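Diaminopimelate decarboxylase (Aquifex aeolicus, PDB 2P3E) probably catalyses, as a pyridoxal 5'-phosphate-dependent homodimer, the decarboxylation of meso-diaminopimelate to L-lysine, the last step of lysine biosynthesis. Local coordinates at residues Tyr39-Ile44 against Leu395-Ser400. Sequence-based numbering, arbitrary orientation.
Sequences YSSNFI and LVENGS
Ser41, in the first turn of helix 41-54, gives its hydroxyl proton to the Glu397 carboxylate, OG to OE1 2.7 Å. OG stands anti to the backbone N (chi1 -176°) and meets OE1 on its anti side, somewhat out of the carboxylate plane. The Glu397 chain runs extended past CG, and Asn42 crosses it at about a right angle, its ND2 3.7 Å from Glu397 CG. Leu395 CD1 lies against the start of the helix, 3.6 Å from Ser41 N and 3.9 Å from Tyr39 CB; Leu72 of helix 70-78 also packs on Leu395. The Tyr39 ring leads away, its OH hydrogen-bonded to Glu393 and Asn67. Strands 36-40 and 392-397 pair in parallel: Val396 N binds Tyr39 O at 2.8 Å, and the last rung, Ser41 N to Val396 O at 2.9 Å, comes from a helical residue. N-cap Ser40 OG accepts from Phe43 N and is hydrogen-bonded to Glu21. The contact thus joins the helix leading into the pyridoxal-binding barrel to the mixed sheet of the beta domain, the two-domain architecture of this family. An alanine in place of Glu397 would probably leave the Ser41 hydroxyl without its acceptor and Asn42 ND2 without the methylene it crosses. At Glu397, where strand 392-397 enters its type I' turn, the Ser41 hydroxyl and a long, weak ion pair with Lys45 would probably favour a charged carboxylate.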
loop_
_atom_site.group_PDB
_atom_site.type_symbol
_atom_site.label_atom_id
_atom_site.label_comp_id
_atom_site.label_asym_id
_atom_site.label_seq_id
_atom_site.Cartn_x
_atom_site.Cartn_y
_atom_site.Cartn_z
ATOM N N TYR B 39 -17.603 3.208 10.473
ATOM C CA TYR B 39 -17.076 3.654 11.741
ATOM C C TYR B 39 -18.190 3.978 12.745
ATOM O O TYR B 39 -19.249 4.497 12.366
ATOM C CB TYR B 39 -16.194 4.901 11.550
ATOM C CG TYR B 39 -15.017 4.695 10.617
ATOM C CD1 TYR B 39 -13.796 4.222 11.094
ATOM C CD2 TYR B 39 -15.136 4.951 9.252
ATOM C CE1 TYR B 39 -12.705 4.028 10.220
ATOM C CE2 TYR B 39 -14.047 4.781 8.379
ATOM C CZ TYR B 39 -12.858 4.315 8.863
ATOM O OH TYR B 39 -11.821 4.161 7.966
ATOM N N SER B 40 -17.918 3.697 14.018
ATOM C CA SER B 40 -18.806 4.063 15.131
ATOM C C SER B 40 -18.360 5.382 15.740
ATOM O O SER B 40 -17.285 5.481 16.337
ATOM C CB SER B 40 -18.820 2.957 16.199
ATOM O OG SER B 40 -19.332 3.441 17.449
ATOM N N SER B 41 -19.218 6.396 15.615
ATOM C CA SER B 41 -18.950 7.700 16.183
ATOM C C SER B 41 -18.784 7.632 17.706
ATOM O O SER B 41 -17.822 8.190 18.263
ATOM C CB SER B 41 -20.079 8.673 15.808
ATOM O OG SER B 41 -19.796 9.974 16.266
ATOM N N ASN B 42 -19.711 6.942 18.377
ATOM C CA ASN B 42 -19.693 6.900 19.837
ATOM C C ASN B 42 -18.547 6.079 20.396
ATOM O O ASN B 42 -18.070 6.363 21.494
ATOM C CB ASN B 42 -21.040 6.448 20.416
ATOM C CG ASN B 42 -22.050 7.571 20.437
ATOM O OD1 ASN B 42 -21.842 8.589 21.102
ATOM N ND2 ASN B 42 -23.131 7.420 19.660
ATOM N N PHE B 43 -18.110 5.059 19.654
ATOM C CA PHE B 43 -16.895 4.333 20.050
ATOM C C PHE B 43 -15.678 5.252 20.080
ATOM O O PHE B 43 -14.917 5.249 21.064
ATOM C CB PHE B 43 -16.619 3.116 19.153
ATOM C CG PHE B 43 -15.472 2.246 19.635
ATOM C CD1 PHE B 43 -15.704 1.190 20.518
ATOM C CD2 PHE B 43 -14.158 2.496 19.223
ATOM C CE1 PHE B 43 -14.655 0.391 20.968
ATOM C CE2 PHE B 43 -13.100 1.684 19.654
ATOM C CZ PHE B 43 -13.359 0.629 20.534
ATOM N N ILE B 44 -15.480 6.016 19.004
ATOM C CA ILE B 44 -14.351 6.949 18.902
ATOM C C ILE B 44 -14.360 7.942 20.072
ATOM O O ILE B 44 -13.337 8.120 20.757
ATOM C CB ILE B 44 -14.339 7.700 17.548
ATOM C CG1 ILE B 44 -14.113 6.722 16.379
ATOM C CG2 ILE B 44 -13.242 8.759 17.527
ATOM C CD1 ILE B 44 -14.437 7.302 15.006
ATOM N N LEU B 395 -19.960 6.888 8.632
ATOM C CA LEU B 395 -19.885 7.086 10.075
ATOM C C LEU B 395 -21.298 6.972 10.665
ATOM O O LEU B 395 -22.206 7.749 10.301
ATOM C CB LEU B 395 -19.303 8.457 10.393
ATOM C CG LEU B 395 -19.216 8.913 11.869
ATOM C CD1 LEU B 395 -18.173 8.101 12.613
ATOM C CD2 LEU B 395 -18.886 10.391 11.911
ATOM N N VAL B 396 -21.478 5.996 11.547
ATOM C CA VAL B 396 -22.771 5.729 12.158
ATOM C C VAL B 396 -22.826 6.378 13.551
ATOM O O VAL B 396 -21.825 6.400 14.270
ATOM C CB VAL B 396 -23.048 4.220 12.243
ATOM C CG1 VAL B 396 -24.420 3.973 12.831
ATOM C CG2 VAL B 396 -23.004 3.587 10.857
ATOM N N GLU B 397 -23.980 6.950 13.898
ATOM C CA GLU B 397 -24.186 7.482 15.244
ATOM C C GLU B 397 -25.660 7.323 15.616
ATOM O O GLU B 397 -26.531 7.930 14.967
ATOM C CB GLU B 397 -23.791 8.953 15.312
ATOM C CG GLU B 397 -23.873 9.559 16.719
ATOM C CD GLU B 397 -23.319 10.969 16.778
ATOM O OE1 GLU B 397 -22.174 11.209 16.322
ATOM O OE2 GLU B 397 -24.012 11.850 17.291
ATOM N N ASN B 398 -25.910 6.495 16.629
ATOM C CA ASN B 398 -27.251 6.307 17.211
ATOM C C ASN B 398 -28.355 6.186 16.141
ATOM O O ASN B 398 -29.236 7.044 16.042
ATOM C CB ASN B 398 -27.557 7.448 18.189
ATOM C CG ASN B 398 -28.775 7.167 19.061
ATOM O OD1 ASN B 398 -29.177 6.013 19.241
ATOM N ND2 ASN B 398 -29.369 8.229 19.603
ATOM N N GLY B 399 -28.254 5.149 15.310
ATOM C CA GLY B 399 -29.264 4.876 14.282
ATOM C C GLY B 399 -29.193 5.667 12.981
ATOM O O GLY B 399 -29.930 5.361 12.043
ATOM N N SER B 400 -28.345 6.690 12.902
ATOM C CA SER B 400 -28.242 7.451 11.661
ATOM C C SER B 400 -26.830 7.386 11.075
ATOM O O SER B 400 -25.918 6.866 11.720
ATOM C CB SER B 400 -28.704 8.889 11.856
ATOM O OG SER B 400 -27.773 9.627 12.618
#